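Local atomic coordinates of nourseothricin acetyltransferase (Streptomyces noursei, PDB entry 5C82), a protein that probably transfers an acetyl group to the antibiotic nourseothricin and so confers resistance to it, as a member of the GNAT acyltransferase family. Residues Tyr10-Ser15 and Phe82-Asp87; Glu21-Leu26 and Ala92-Val97; Phe30-Val35 and Pro54-Val59; Arg105-Asp110 and His141-Val146; Gly166-Leu171 and Ala182-Met187. The protein carries 1 engineered substitution. All coordinates share one frame; numbering follows the deposited sequence.

Contacts 1, 2, 4 and 5 all reach one mixed sheet, while contact 3 lies in a separate small antiparallel sheet and, apart from adjoining contact 2 in sequence, touches none of the others. Contacts 2, 4 and 5 are buried, contacts 1 and 3 only partly. Contact 1 joins two strands at one end of the sheet, with exposed arginines on one face; contact 2 lays a helix on the next strand and is purely apolar. Contact 4, the parallel pairing, lies closest to the chain's centre; its strand 141-147 neighbours strand 182-188 of contact 5. Both meet the second subunit through an Arg105–Asp168 salt bridge, Arg105 being stacked on Trp143 of its own chain. Contact 3 relies on backbone bonds and a threonine pair.

Contact 1 of 5, residues Tyr10-Ser15 and Phe82-Asp87; sequences YRYRTS and FVAYGD
Arg13 carries its CG between the backbone N and the carbonyl carbon (chi1 55°). The chain is extended from CG to NE, and the guanidinium lies by Val83 and Tyr85. One face of the guanidinium receives Val83 CG2, which lies 3.6 Å from Arg13 NH1, and Tyr85 CD1. Arg13 NH2 comes within 3.6 Å of Tyr85 CE1, with the guanidinium and ring planes 27° apart. The group's rotation is further fixed by Arg13 NH1, which donates in the guanidinium plane to Thr14 O and also forms a salt bridge with Asp19; the same aspartate is hydrogen-bonded to Tyr85 OH. On the other side of the sheet Tyr12 CE2 packs 3.5 Å from Ala84 CB. Tyr10 CD1 rests 3.7 Å from Gly86 CA, and its hydroxyl is hydrogen-bonded to His117. The strands run antiparallel, and Arg11–Tyr85 and Arg13–Val83 form the hydrogen-bonded pairs, each with two backbone bonds; Val83 N donates to Arg13 O over 2.9 Å. At the Arg11 end a water accepts from Arg11 NE and weakly reaches Asp87 O. Strand 11-14 is one of the two outermost strands of the main GNAT sheet within this chain, followed inward by 79-85 and 91-100. Tyr12 and Ala84 face helix 122-137, whereas Val83 and Tyr85 face helix 20-25.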
# COMPACT_ATOMS: atom_id res chain seq x y z
N TYR A 10 -16.92 -13.77 -25.67
CA TYR A 10 -15.81 -14.36 -24.92
C TYR A 10 -16.21 -15.53 -24.02
O TYR A 10 -17.40 -15.72 -23.72
CB TYR A 10 -15.07 -13.28 -24.11
CG TYR A 10 -14.55 -12.14 -24.96
CD1 TYR A 10 -13.37 -12.26 -25.68
CD2 TYR A 10 -15.27 -10.95 -25.07
CE1 TYR A 10 -12.92 -11.23 -26.50
CE2 TYR A 10 -14.83 -9.92 -25.91
CZ TYR A 10 -13.64 -10.06 -26.60
OH TYR A 10 -13.18 -9.03 -27.37
N ARG A 11 -15.20 -16.34 -23.62
CA ARG A 11 -15.38 -17.47 -22.70
C ARG A 11 -14.57 -17.12 -21.49
O ARG A 11 -13.52 -16.50 -21.62
CB ARG A 11 -14.91 -18.80 -23.31
CG ARG A 11 -15.72 -19.19 -24.55
CD ARG A 11 -15.11 -20.38 -25.27
NE ARG A 11 -15.93 -20.78 -26.42
CZ ARG A 11 -17.01 -21.55 -26.34
NH1 ARG A 11 -17.39 -22.05 -25.16
NH2 ARG A 11 -17.69 -21.86 -27.43
N TYR A 12 -15.07 -17.46 -20.31
CA TYR A 12 -14.41 -17.09 -19.06
C TYR A 12 -14.27 -18.29 -18.17
O TYR A 12 -15.19 -19.09 -18.10
CB TYR A 12 -15.22 -16.02 -18.32
CG TYR A 12 -15.45 -14.76 -19.12
CD1 TYR A 12 -16.56 -14.62 -19.95
CD2 TYR A 12 -14.58 -13.67 -19.00
CE1 TYR A 12 -16.77 -13.45 -20.68
CE2 TYR A 12 -14.77 -12.51 -19.75
CZ TYR A 12 -15.86 -12.41 -20.60
OH TYR A 12 -16.03 -11.26 -21.31
N ARG A 13 -13.14 -18.39 -17.48
CA ARG A 13 -12.87 -19.47 -16.53
C ARG A 13 -11.74 -19.12 -15.57
O ARG A 13 -11.05 -18.11 -15.72
CB ARG A 13 -12.55 -20.80 -17.26
CG ARG A 13 -11.42 -20.75 -18.28
CD ARG A 13 -10.99 -22.17 -18.67
NE ARG A 13 -10.00 -22.21 -19.75
CZ ARG A 13 -8.70 -21.97 -19.59
NH1 ARG A 13 -8.21 -21.70 -18.38
NH2 ARG A 13 -7.88 -22.02 -20.62
N THR A 14 -11.53 -20.00 -14.60
CA THR A 14 -10.40 -19.89 -13.70
C THR A 14 -9.18 -20.35 -14.54
O THR A 14 -9.33 -21.19 -15.45
CB THR A 14 -10.69 -20.65 -12.41
OG1 THR A 14 -11.69 -19.92 -11.70
CG2 THR A 14 -9.47 -20.78 -11.53
N SER A 15 -8.03 -19.72 -14.32
CA SER A 15 -6.81 -20.06 -15.05
C SER A 15 -6.35 -21.49 -14.66
O SER A 15 -6.69 -22.00 -13.59
CB SER A 15 -5.69 -19.10 -14.69
OG SER A 15 -5.23 -19.38 -13.38
N PHE A 82 -8.59 -15.19 -13.16
CA PHE A 82 -9.65 -15.43 -14.13
C PHE A 82 -9.15 -15.01 -15.50
O PHE A 82 -8.54 -13.95 -15.64
CB PHE A 82 -10.94 -14.68 -13.76
CG PHE A 82 -11.50 -15.07 -12.43
CD1 PHE A 82 -12.23 -16.25 -12.29
CD2 PHE A 82 -11.38 -14.23 -11.33
CE1 PHE A 82 -12.77 -16.61 -11.05
CE2 PHE A 82 -11.91 -14.59 -10.09
CZ PHE A 82 -12.62 -15.76 -9.96
N VAL A 83 -9.40 -15.85 -16.51
CA VAL A 83 -8.98 -15.59 -17.89
C VAL A 83 -10.20 -15.44 -18.77
O VAL A 83 -11.23 -16.05 -18.50
CB VAL A 83 -8.03 -16.70 -18.45
CG1 VAL A 83 -6.64 -16.62 -17.81
CG2 VAL A 83 -8.64 -18.10 -18.32
N ALA A 84 -10.07 -14.67 -19.84
CA ALA A 84 -11.09 -14.46 -20.87
C ALA A 84 -10.48 -14.82 -22.22
O ALA A 84 -9.43 -14.28 -22.58
CB ALA A 84 -11.55 -13.00 -20.89
N TYR A 85 -11.09 -15.77 -22.93
CA TYR A 85 -10.61 -16.20 -24.26
C TYR A 85 -11.61 -15.82 -25.34
O TYR A 85 -12.81 -15.97 -25.17
CB TYR A 85 -10.34 -17.72 -24.28
CG TYR A 85 -8.99 -18.10 -23.73
CD1 TYR A 85 -8.82 -18.36 -22.37
CD2 TYR A 85 -7.88 -18.22 -24.56
CE1 TYR A 85 -7.57 -18.69 -21.85
CE2 TYR A 85 -6.62 -18.56 -24.05
CZ TYR A 85 -6.48 -18.79 -22.69
OH TYR A 85 -5.25 -19.13 -22.19
N GLY A 86 -11.08 -15.34 -26.46
CA GLY A 86 -11.89 -14.99 -27.62
C GLY A 86 -12.23 -16.21 -28.46
O GLY A 86 -11.77 -17.32 -28.15
N ASP A 87 -13.02 -16.01 -29.54
CA ASP A 87 -13.45 -17.06 -30.49
C ASP A 87 -12.26 -17.75 -31.17
O ASP A 87 -12.29 -18.96 -31.40
CB ASP A 87 -14.39 -16.48 -31.57
CG ASP A 87 -15.85 -16.43 -31.17
OD1 ASP A 87 -16.46 -17.51 -30.98
OD2 ASP A 87 -16.42 -15.31 -31.13
O HOH W 1 -14.60 -19.90 -29.13

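Contact 2 of 5, residues Glu21-Leu26 and Ala92-Val97; sequences EAIEAL and AGFVVV
The Phe94 ring has Ile23 CG2 over the centre of one face, 3.7 Å from the ring centroid and only 7° off the ring normal, a clear CH-pi contact. Leu26 CD2 approaches the ring obliquely, 4.1 Å from Phe94 CE1, as the two side chains slide past each other in opposite directions. Ile23 O lies 3.6 Å from the same CE1. Phe94 CG sits between the backbone N and the carbonyl carbon (chi1 68°). The other leucine branch, Leu26 CD1, leaves the ring and rests on the backbone, 3.7 Å from Gly93 N. Here Ala92 and Gly93 both face Ala84 in a classic beta bulge of strand 91-100. Leu26 is the first residue beyond helix 20-25, so the contact takes in one helical residue, Ile23, and the first residue past the helix; Ile23 also touches Val83 and Leu91. Between the two segments, cohesion comes from dispersion and CH-pi packing, without polar bonds to fix a single direction.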
# COMPACT_ATOMS: atom_id res chain seq x y z
N GLU A 21 1.91 -19.11 -20.27
CA GLU A 21 2.55 -18.50 -21.44
C GLU A 21 1.72 -17.39 -22.06
O GLU A 21 2.27 -16.33 -22.36
CB GLU A 21 2.89 -19.56 -22.50
CG GLU A 21 4.14 -20.35 -22.17
CD GLU A 21 4.81 -21.02 -23.36
OE1 GLU A 21 4.11 -21.70 -24.14
OE2 GLU A 21 6.05 -20.88 -23.49
N ALA A 22 0.41 -17.65 -22.29
CA ALA A 22 -0.50 -16.68 -22.90
C ALA A 22 -0.66 -15.45 -21.99
O ALA A 22 -0.66 -14.33 -22.50
CB ALA A 22 -1.85 -17.33 -23.18
N ILE A 23 -0.70 -15.65 -20.67
CA ILE A 23 -0.81 -14.58 -19.67
C ILE A 23 0.41 -13.64 -19.76
O ILE A 23 0.23 -12.42 -19.91
CB ILE A 23 -1.06 -15.17 -18.24
CG1 ILE A 23 -2.50 -15.77 -18.17
CG2 ILE A 23 -0.85 -14.10 -17.15
CD1 ILE A 23 -2.80 -16.67 -16.98
N GLU A 24 1.63 -14.24 -19.75
CA GLU A 24 2.94 -13.59 -19.89
C GLU A 24 3.02 -12.79 -21.20
O GLU A 24 3.35 -11.60 -21.16
CB GLU A 24 4.06 -14.66 -19.87
CG GLU A 24 4.81 -14.77 -18.56
CD GLU A 24 5.65 -16.03 -18.39
OE1 GLU A 24 6.38 -16.40 -19.33
OE2 GLU A 24 5.60 -16.63 -17.29
N ALA A 25 2.68 -13.43 -22.33
CA ALA A 25 2.73 -12.87 -23.69
C ALA A 25 1.73 -11.76 -23.97
O ALA A 25 1.94 -11.00 -24.92
CB ALA A 25 2.53 -13.97 -24.71
N LEU A 26 0.62 -11.70 -23.21
CA LEU A 26 -0.42 -10.70 -23.44
C LEU A 26 0.16 -9.30 -23.30
O LEU A 26 0.91 -9.00 -22.36
CB LEU A 26 -1.65 -10.92 -22.54
CG LEU A 26 -2.88 -10.02 -22.78
CD1 LEU A 26 -4.16 -10.81 -22.60
CD2 LEU A 26 -2.86 -8.82 -21.84
N ALA A 92 -7.79 -12.91 -24.40
CA ALA A 92 -8.30 -11.55 -24.56
C ALA A 92 -7.94 -10.75 -23.33
O ALA A 92 -7.80 -9.52 -23.41
CB ALA A 92 -9.80 -11.57 -24.77
N GLY A 93 -7.81 -11.45 -22.20
CA GLY A 93 -7.52 -10.78 -20.94
C GLY A 93 -7.52 -11.67 -19.73
O GLY A 93 -7.95 -12.82 -19.80
N PHE A 94 -6.99 -11.13 -18.61
CA PHE A 94 -6.93 -11.84 -17.33
C PHE A 94 -7.04 -10.87 -16.17
O PHE A 94 -6.78 -9.68 -16.31
CB PHE A 94 -5.65 -12.72 -17.22
CG PHE A 94 -4.36 -11.93 -17.14
CD1 PHE A 94 -3.68 -11.56 -18.30
CD2 PHE A 94 -3.82 -11.56 -15.91
CE1 PHE A 94 -2.50 -10.82 -18.23
CE2 PHE A 94 -2.64 -10.81 -15.83
CZ PHE A 94 -1.99 -10.44 -16.99
N VAL A 95 -7.36 -11.40 -15.00
CA VAL A 95 -7.41 -10.63 -13.75
C VAL A 95 -6.87 -11.55 -12.64
O VAL A 95 -7.25 -12.72 -12.56
CB VAL A 95 -8.82 -10.01 -13.41
CG1 VAL A 95 -9.88 -11.07 -13.14
CG2 VAL A 95 -8.73 -9.02 -12.25
N VAL A 96 -5.96 -11.02 -11.84
CA VAL A 96 -5.38 -11.75 -10.73
C VAL A 96 -5.92 -11.04 -9.50
O VAL A 96 -5.83 -9.81 -9.41
CB VAL A 96 -3.81 -11.80 -10.75
CG1 VAL A 96 -3.26 -12.65 -9.60
CG2 VAL A 96 -3.28 -12.29 -12.10
N VAL A 97 -6.49 -11.82 -8.58
CA VAL A 97 -7.07 -11.33 -7.34
C VAL A 97 -6.46 -12.04 -6.15
O VAL A 97 -6.04 -13.20 -6.26
CB VAL A 97 -8.63 -11.32 -7.31
CG1 VAL A 97 -9.20 -10.53 -8.49
CG2 VAL A 97 -9.24 -12.73 -7.24

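Contact 3 of 5, residues Phe30-Val35 and Pro54-Val59; sequences FTTDTV and PPLTKV
Thr31 OG1 and Thr57 OG1 share a hydrogen bond of 2.8 Å across a non-hydrogen-bonded antiparallel pair, their hydroxyls brought together on one side of the sheet. Four backbone bonds flank it. Lys58 N donates to Phe30 O at 2.8 Å, answered by a longer bond from Phe30 N to Lys58 O, while Thr32 and Leu56 exchange two more. Strand 30-32 is thereby an outer strand of a small antiparallel sheet, in which 44-58 lies in the middle and 34-40 on its far side. The chain turns a corner at Asp33, where Thr32 OG1 donates to Thr34 O over 2.7 Å, in the carbonyl plane and on a lone pair. On the opposite face of the sheet from the threonine pair, Lys58 CB sits over one face of the Phe30 ring, 3.9 Å from its centroid and offset toward the rim, a CH-pi contact. The Lys58 chain bends at chi2 and chi4; its end leads away from the ring, and its NZ donates to Val59 O from above the carbonyl plane. Thr31 CG2 packs 3.7 Å from Pro55 CB on the threonine side. On the face with Phe30, Thr32 and Leu56 lie side by side, and Thr32 also meets Ala151 and Pro152 of helix 151-158.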
# COMPACT_ATOMS: atom_id res chain seq x y z
N PHE A 30 0.09 0.41 -23.53
CA PHE A 30 -0.93 1.40 -23.91
C PHE A 30 -0.27 2.71 -24.32
O PHE A 30 0.85 3.01 -23.89
CB PHE A 30 -1.92 1.65 -22.74
CG PHE A 30 -1.29 2.23 -21.50
CD1 PHE A 30 -0.82 1.41 -20.48
CD2 PHE A 30 -1.22 3.61 -21.32
CE1 PHE A 30 -0.25 1.95 -19.33
CE2 PHE A 30 -0.68 4.15 -20.14
CZ PHE A 30 -0.16 3.32 -19.18
N THR A 31 -0.99 3.50 -25.11
CA THR A 31 -0.61 4.83 -25.57
C THR A 31 -1.69 5.79 -25.03
O THR A 31 -2.88 5.46 -25.05
CB THR A 31 -0.44 4.84 -27.09
OG1 THR A 31 0.58 3.90 -27.45
CG2 THR A 31 -0.05 6.21 -27.63
N THR A 32 -1.26 6.92 -24.48
CA THR A 32 -2.20 7.89 -23.92
C THR A 32 -1.82 9.32 -24.27
O THR A 32 -0.64 9.66 -24.30
CB THR A 32 -2.37 7.64 -22.40
OG1 THR A 32 -3.32 8.56 -21.85
CG2 THR A 32 -1.05 7.68 -21.61
N ASP A 33 -2.84 10.17 -24.53
CA ASP A 33 -2.69 11.59 -24.87
C ASP A 33 -2.73 12.44 -23.59
O ASP A 33 -2.52 13.66 -23.67
CB ASP A 33 -3.83 12.03 -25.83
CG ASP A 33 -3.89 11.30 -27.16
OD1 ASP A 33 -2.88 11.32 -27.89
OD2 ASP A 33 -4.97 10.75 -27.48
N THR A 34 -3.04 11.82 -22.43
CA THR A 34 -3.14 12.53 -21.13
C THR A 34 -2.56 11.67 -20.01
O THR A 34 -2.39 10.47 -20.20
CB THR A 34 -4.61 12.92 -20.75
OG1 THR A 34 -5.35 11.75 -20.47
CG2 THR A 34 -5.33 13.73 -21.81
N VAL A 35 -2.24 12.28 -18.85
CA VAL A 35 -1.73 11.62 -17.64
C VAL A 35 -2.32 12.37 -16.46
O VAL A 35 -2.73 13.53 -16.61
CB VAL A 35 -0.16 11.52 -17.51
CG1 VAL A 35 0.47 10.71 -18.65
CG2 VAL A 35 0.50 12.90 -17.36
N PRO A 54 4.66 14.46 -27.34
CA PRO A 54 3.94 13.39 -28.05
C PRO A 54 3.18 12.44 -27.10
O PRO A 54 3.47 12.44 -25.90
CB PRO A 54 5.06 12.67 -28.81
CG PRO A 54 6.30 12.93 -27.99
CD PRO A 54 6.12 14.34 -27.52
N PRO A 55 2.21 11.62 -27.58
CA PRO A 55 1.53 10.69 -26.65
C PRO A 55 2.53 9.77 -25.94
O PRO A 55 3.59 9.47 -26.47
CB PRO A 55 0.57 9.90 -27.55
CG PRO A 55 0.41 10.75 -28.79
CD PRO A 55 1.73 11.44 -28.97
N LEU A 56 2.22 9.41 -24.71
CA LEU A 56 3.07 8.53 -23.92
C LEU A 56 2.70 7.08 -24.23
O LEU A 56 1.52 6.74 -24.21
CB LEU A 56 2.88 8.84 -22.41
CG LEU A 56 3.80 8.11 -21.42
CD1 LEU A 56 4.34 9.08 -20.39
CD2 LEU A 56 3.04 7.05 -20.68
N THR A 57 3.70 6.24 -24.55
CA THR A 57 3.49 4.82 -24.72
C THR A 57 4.18 4.15 -23.56
O THR A 57 5.38 4.31 -23.39
CB THR A 57 3.93 4.26 -26.08
OG1 THR A 57 3.17 4.88 -27.12
CG2 THR A 57 3.75 2.71 -26.14
N LYS A 58 3.40 3.39 -22.77
CA LYS A 58 3.92 2.70 -21.61
C LYS A 58 3.99 1.21 -21.88
O LYS A 58 2.98 0.58 -22.15
CB LYS A 58 3.12 3.07 -20.34
CG LYS A 58 3.54 2.33 -19.08
CD LYS A 58 4.70 2.99 -18.36
CE LYS A 58 5.23 2.16 -17.21
NZ LYS A 58 5.85 0.88 -17.65
N VAL A 59 5.20 0.68 -21.78
CA VAL A 59 5.55 -0.72 -21.95
C VAL A 59 6.05 -1.23 -20.59
O VAL A 59 6.87 -0.56 -19.95
CB VAL A 59 6.62 -0.85 -23.08
CG1 VAL A 59 7.18 -2.26 -23.16
CG2 VAL A 59 6.05 -0.41 -24.43

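Contact 4 of 5, residues Arg105-Asp110 and His141-Val146; sequences RLTVED and HLWLEV
Arg105 packs tightly, with Trp143 on one face of its guanidinium and His141 at its edge. The guanidinium lies flat on the Trp143 indole, planes at 11°, with CZ 3.5 Å from the centroid of the five-membered ring, a cation-pi stack. The bend at chi3 (-75°) sets NE where it donates to His141 NE2, 2.9 Å away and nearly straight at 165°; the guanidinium and imidazole planes are almost perpendicular. Arg105 NH2 forms a salt bridge with Asp168 of the second subunit. Thr107 CG2 meets the edge of the indole, 3.7 Å from Trp143 CE3. Backbone bonds link Leu106 to His141 and Trp143, then Val108 to Trp143. Beyond this the strands part: a water donates to both Glu109 O and Glu145 O, at the bulge where Glu109 and Asp110 face Val96. On the other face Leu106, Val108 and Leu142 pack on helix 122-137, Leu144 on helix 151-158. These parallel neighbours, joined through helix 122-137, form a beta-alpha-beta crossover, and strands splaying at this place are a hallmark of the GNAT fold.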
# COMPACT_ATOMS: atom_id res chain seq x y z
N ARG A 105 -10.47 -7.20 2.30
CA ARG A 105 -10.15 -6.54 1.05
C ARG A 105 -9.80 -7.54 -0.01
O ARG A 105 -8.91 -8.37 0.17
CB ARG A 105 -8.99 -5.53 1.27
CG ARG A 105 -8.34 -5.00 -0.02
CD ARG A 105 -7.16 -4.10 0.26
NE ARG A 105 -7.60 -2.77 0.72
CZ ARG A 105 -6.79 -1.73 0.88
NH1 ARG A 105 -5.50 -1.82 0.58
NH2 ARG A 105 -7.28 -0.56 1.26
N LEU A 106 -10.45 -7.41 -1.16
CA LEU A 106 -10.08 -8.18 -2.32
C LEU A 106 -9.20 -7.23 -3.16
O LEU A 106 -9.66 -6.20 -3.63
CB LEU A 106 -11.33 -8.65 -3.08
CG LEU A 106 -11.22 -9.78 -4.12
CD1 LEU A 106 -11.03 -9.27 -5.50
CD2 LEU A 106 -10.31 -10.92 -3.69
N THR A 107 -7.94 -7.55 -3.27
CA THR A 107 -6.97 -6.79 -4.05
C THR A 107 -6.96 -7.30 -5.48
O THR A 107 -6.84 -8.50 -5.73
CB THR A 107 -5.57 -6.86 -3.36
OG1 THR A 107 -5.64 -6.08 -2.17
CG2 THR A 107 -4.42 -6.34 -4.25
N VAL A 108 -7.08 -6.39 -6.42
CA VAL A 108 -6.98 -6.73 -7.84
C VAL A 108 -5.50 -6.51 -8.10
O VAL A 108 -5.06 -5.37 -8.23
CB VAL A 108 -7.90 -5.84 -8.74
CG1 VAL A 108 -7.75 -6.20 -10.21
CG2 VAL A 108 -9.37 -5.93 -8.30
N GLU A 109 -4.71 -7.59 -8.04
CA GLU A 109 -3.24 -7.52 -8.19
C GLU A 109 -2.83 -7.05 -9.58
O GLU A 109 -1.93 -6.23 -9.72
CB GLU A 109 -2.58 -8.87 -7.91
CG GLU A 109 -2.95 -9.49 -6.58
CD GLU A 109 -2.00 -9.20 -5.43
OE1 GLU A 109 -1.51 -8.05 -5.33
OE2 GLU A 109 -1.81 -10.11 -4.59
N ASP A 110 -3.52 -7.57 -10.59
CA ASP A 110 -3.22 -7.28 -11.97
C ASP A 110 -4.47 -7.49 -12.77
O ASP A 110 -5.22 -8.40 -12.46
CB ASP A 110 -2.12 -8.27 -12.44
CG ASP A 110 -1.26 -7.83 -13.62
OD1 ASP A 110 -1.30 -6.63 -13.98
OD2 ASP A 110 -0.55 -8.69 -14.19
N HIS A 141 -14.80 -4.62 0.46
CA HIS A 141 -14.41 -3.78 -0.68
C HIS A 141 -13.40 -4.44 -1.64
O HIS A 141 -12.71 -5.41 -1.31
CB HIS A 141 -13.91 -2.38 -0.21
CG HIS A 141 -12.54 -2.37 0.43
ND1 HIS A 141 -12.36 -2.68 1.76
CD2 HIS A 141 -11.34 -2.06 -0.12
CE1 HIS A 141 -11.07 -2.55 2.00
NE2 HIS A 141 -10.41 -2.19 0.89
N LEU A 142 -13.32 -3.88 -2.84
CA LEU A 142 -12.36 -4.26 -3.89
C LEU A 142 -11.37 -3.12 -3.96
O LEU A 142 -11.72 -1.97 -3.72
CB LEU A 142 -13.05 -4.46 -5.24
CG LEU A 142 -13.68 -5.83 -5.46
CD1 LEU A 142 -15.09 -5.84 -4.94
CD2 LEU A 142 -13.68 -6.18 -6.97
N TRP A 143 -10.13 -3.45 -4.22
CA TRP A 143 -9.08 -2.45 -4.22
C TRP A 143 -8.14 -2.67 -5.38
O TRP A 143 -7.86 -3.81 -5.73
CB TRP A 143 -8.32 -2.54 -2.88
CG TRP A 143 -7.19 -1.56 -2.69
CD1 TRP A 143 -7.26 -0.35 -2.08
CD2 TRP A 143 -5.82 -1.74 -3.07
NE1 TRP A 143 -6.01 0.24 -2.03
CE2 TRP A 143 -5.11 -0.59 -2.66
CE3 TRP A 143 -5.12 -2.75 -3.78
CZ2 TRP A 143 -3.73 -0.45 -2.85
CZ3 TRP A 143 -3.75 -2.60 -3.97
CH2 TRP A 143 -3.06 -1.48 -3.48
N LEU A 144 -7.58 -1.58 -5.93
CA LEU A 144 -6.58 -1.74 -6.98
C LEU A 144 -5.56 -0.61 -6.96
O LEU A 144 -5.81 0.47 -6.41
CB LEU A 144 -7.20 -1.93 -8.39
CG LEU A 144 -8.03 -0.75 -8.96
CD1 LEU A 144 -7.11 0.29 -9.67
CD2 LEU A 144 -9.09 -1.27 -9.91
N GLU A 145 -4.45 -0.86 -7.60
CA GLU A 145 -3.36 0.06 -7.81
C GLU A 145 -3.30 0.29 -9.31
O GLU A 145 -3.52 -0.65 -10.07
CB GLU A 145 -2.07 -0.57 -7.31
CG GLU A 145 -0.87 0.34 -7.36
CD GLU A 145 0.02 0.01 -8.53
OE1 GLU A 145 0.82 -0.95 -8.44
OE2 GLU A 145 -0.12 0.70 -9.57
N VAL A 146 -3.02 1.55 -9.72
CA VAL A 146 -2.88 1.94 -11.12
C VAL A 146 -1.87 3.09 -11.24
O VAL A 146 -1.92 4.05 -10.45
CB VAL A 146 -4.24 2.21 -11.83
CG1 VAL A 146 -5.04 3.33 -11.16
CG2 VAL A 146 -4.05 2.48 -13.32
O HOH W 2 -1.74 -3.12 -10.75

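Contact 5 of 5, residues Gly166-Leu171 and Ala182-Met187; sequences GLDTAL and ALYMSM
Tyr184 and Asp168 lie side by side and point the same way from one face of the sheet, with the carboxylate and ring planes 74° apart. Tyr184 OH is 3.4 Å from Asp168 CB, while the Tyr184 ring is set obliquely to the backbone, its CD2 3.6 Å from Leu167 N. Gly166, its cross-strand partner, has no side chain beside the ring. Leu171 comes across from the turn, its CD2 packing 3.6 Å from Ala182 CB. On the other face Leu183 CD2 reaches Leu167 CB. The antiparallel frame is held by Tyr184 N to Gly166 O (2.8 Å) and by two bonds between Asp168 and Ala182; the return bond from Gly166 N is weak. Asp168 OD1 accepts from Ala170 N at 2.9 Å, an Asx turn at the start of a type I turn. Gly166, Leu167 and Asp168 also pair with a strand of the second subunit, continuing the sheet across the dimer. With OD1 held by the turn and OD2 in a salt bridge to Arg105 of the second subunit, the buried Asp168 carboxylate probably remains charged.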
# COMPACT_ATOMS: atom_id res chain seq x y z
N GLY A 166 -6.59 6.62 -2.29
CA GLY A 166 -5.25 6.91 -1.82
C GLY A 166 -4.25 6.87 -2.95
O GLY A 166 -4.63 6.84 -4.14
N LEU A 167 -2.96 6.89 -2.58
CA LEU A 167 -1.83 6.87 -3.50
C LEU A 167 -0.54 6.59 -2.76
O LEU A 167 -0.50 6.72 -1.53
CB LEU A 167 -1.73 8.22 -4.29
CG LEU A 167 -1.20 9.48 -3.56
CD1 LEU A 167 -0.75 10.52 -4.55
CD2 LEU A 167 -2.28 10.15 -2.77
N ASP A 168 0.52 6.23 -3.49
CA ASP A 168 1.88 6.08 -2.96
C ASP A 168 2.85 6.62 -4.01
O ASP A 168 3.13 5.95 -5.00
CB ASP A 168 2.23 4.64 -2.53
CG ASP A 168 3.58 4.52 -1.79
OD1 ASP A 168 4.37 5.50 -1.79
OD2 ASP A 168 3.85 3.46 -1.23
N THR A 169 3.39 7.82 -3.76
CA THR A 169 4.31 8.50 -4.67
C THR A 169 5.69 7.88 -4.71
O THR A 169 6.51 8.22 -5.57
CB THR A 169 4.41 10.02 -4.31
OG1 THR A 169 4.96 10.14 -3.00
CG2 THR A 169 3.08 10.75 -4.40
N ALA A 170 5.98 7.00 -3.75
CA ALA A 170 7.29 6.38 -3.60
C ALA A 170 7.35 4.94 -4.09
O ALA A 170 8.45 4.39 -4.17
CB ALA A 170 7.71 6.48 -2.13
N LEU A 171 6.18 4.31 -4.42
CA LEU A 171 6.08 2.91 -4.86
C LEU A 171 7.03 2.54 -5.99
O LEU A 171 7.58 1.43 -5.95
CB LEU A 171 4.64 2.46 -5.23
CG LEU A 171 4.46 0.89 -5.21
CD1 LEU A 171 4.60 0.27 -3.77
CD2 LEU A 171 3.16 0.43 -5.89
N ALA A 182 1.95 5.56 -7.67
CA ALA A 182 0.91 4.54 -7.62
C ALA A 182 -0.40 5.19 -7.15
O ALA A 182 -0.40 5.93 -6.19
CB ALA A 182 1.33 3.42 -6.68
N LEU A 183 -1.49 4.99 -7.87
CA LEU A 183 -2.78 5.53 -7.45
C LEU A 183 -3.63 4.38 -6.96
O LEU A 183 -3.64 3.30 -7.59
CB LEU A 183 -3.50 6.32 -8.55
CG LEU A 183 -2.77 7.49 -9.23
CD1 LEU A 183 -3.67 8.13 -10.27
CD2 LEU A 183 -2.21 8.55 -8.21
N TYR A 184 -4.32 4.60 -5.84
CA TYR A 184 -5.15 3.58 -5.21
C TYR A 184 -6.63 3.87 -5.39
O TYR A 184 -7.05 5.01 -5.22
CB TYR A 184 -4.75 3.40 -3.74
CG TYR A 184 -3.30 2.99 -3.54
CD1 TYR A 184 -2.66 2.15 -4.45
CD2 TYR A 184 -2.61 3.33 -2.38
CE1 TYR A 184 -1.36 1.72 -4.24
CE2 TYR A 184 -1.29 2.92 -2.17
CZ TYR A 184 -0.67 2.12 -3.11
OH TYR A 184 0.61 1.67 -2.92
N MSE A 185 -7.40 2.85 -5.83
CA MSE A 185 -8.84 3.02 -6.04
C MSE A 185 -9.60 1.89 -5.40
O MSE A 185 -9.14 0.74 -5.38
CB MSE A 185 -9.20 3.16 -7.54
CG MSE A 185 -8.41 4.27 -8.27
SE MSE A 185 -8.92 4.44 -10.12
CE MSE A 185 -10.72 5.38 -9.88
N SER A 186 -10.76 2.20 -4.83
CA SER A 186 -11.54 1.18 -4.18
C SER A 186 -13.01 1.28 -4.54
O SER A 186 -13.49 2.33 -4.98
CB SER A 186 -11.36 1.23 -2.66
OG SER A 186 -11.88 2.44 -2.13
N MSE A 187 -13.72 0.18 -4.30
CA MSE A 187 -15.15 0.07 -4.50
C MSE A 187 -15.71 -0.76 -3.37
O MSE A 187 -15.17 -1.84 -3.15
CB MSE A 187 -15.40 -0.68 -5.82
CG MSE A 187 -16.80 -0.63 -6.26
SE MSE A 187 -16.96 -1.59 -7.91
CE MSE A 187 -16.95 -3.45 -7.29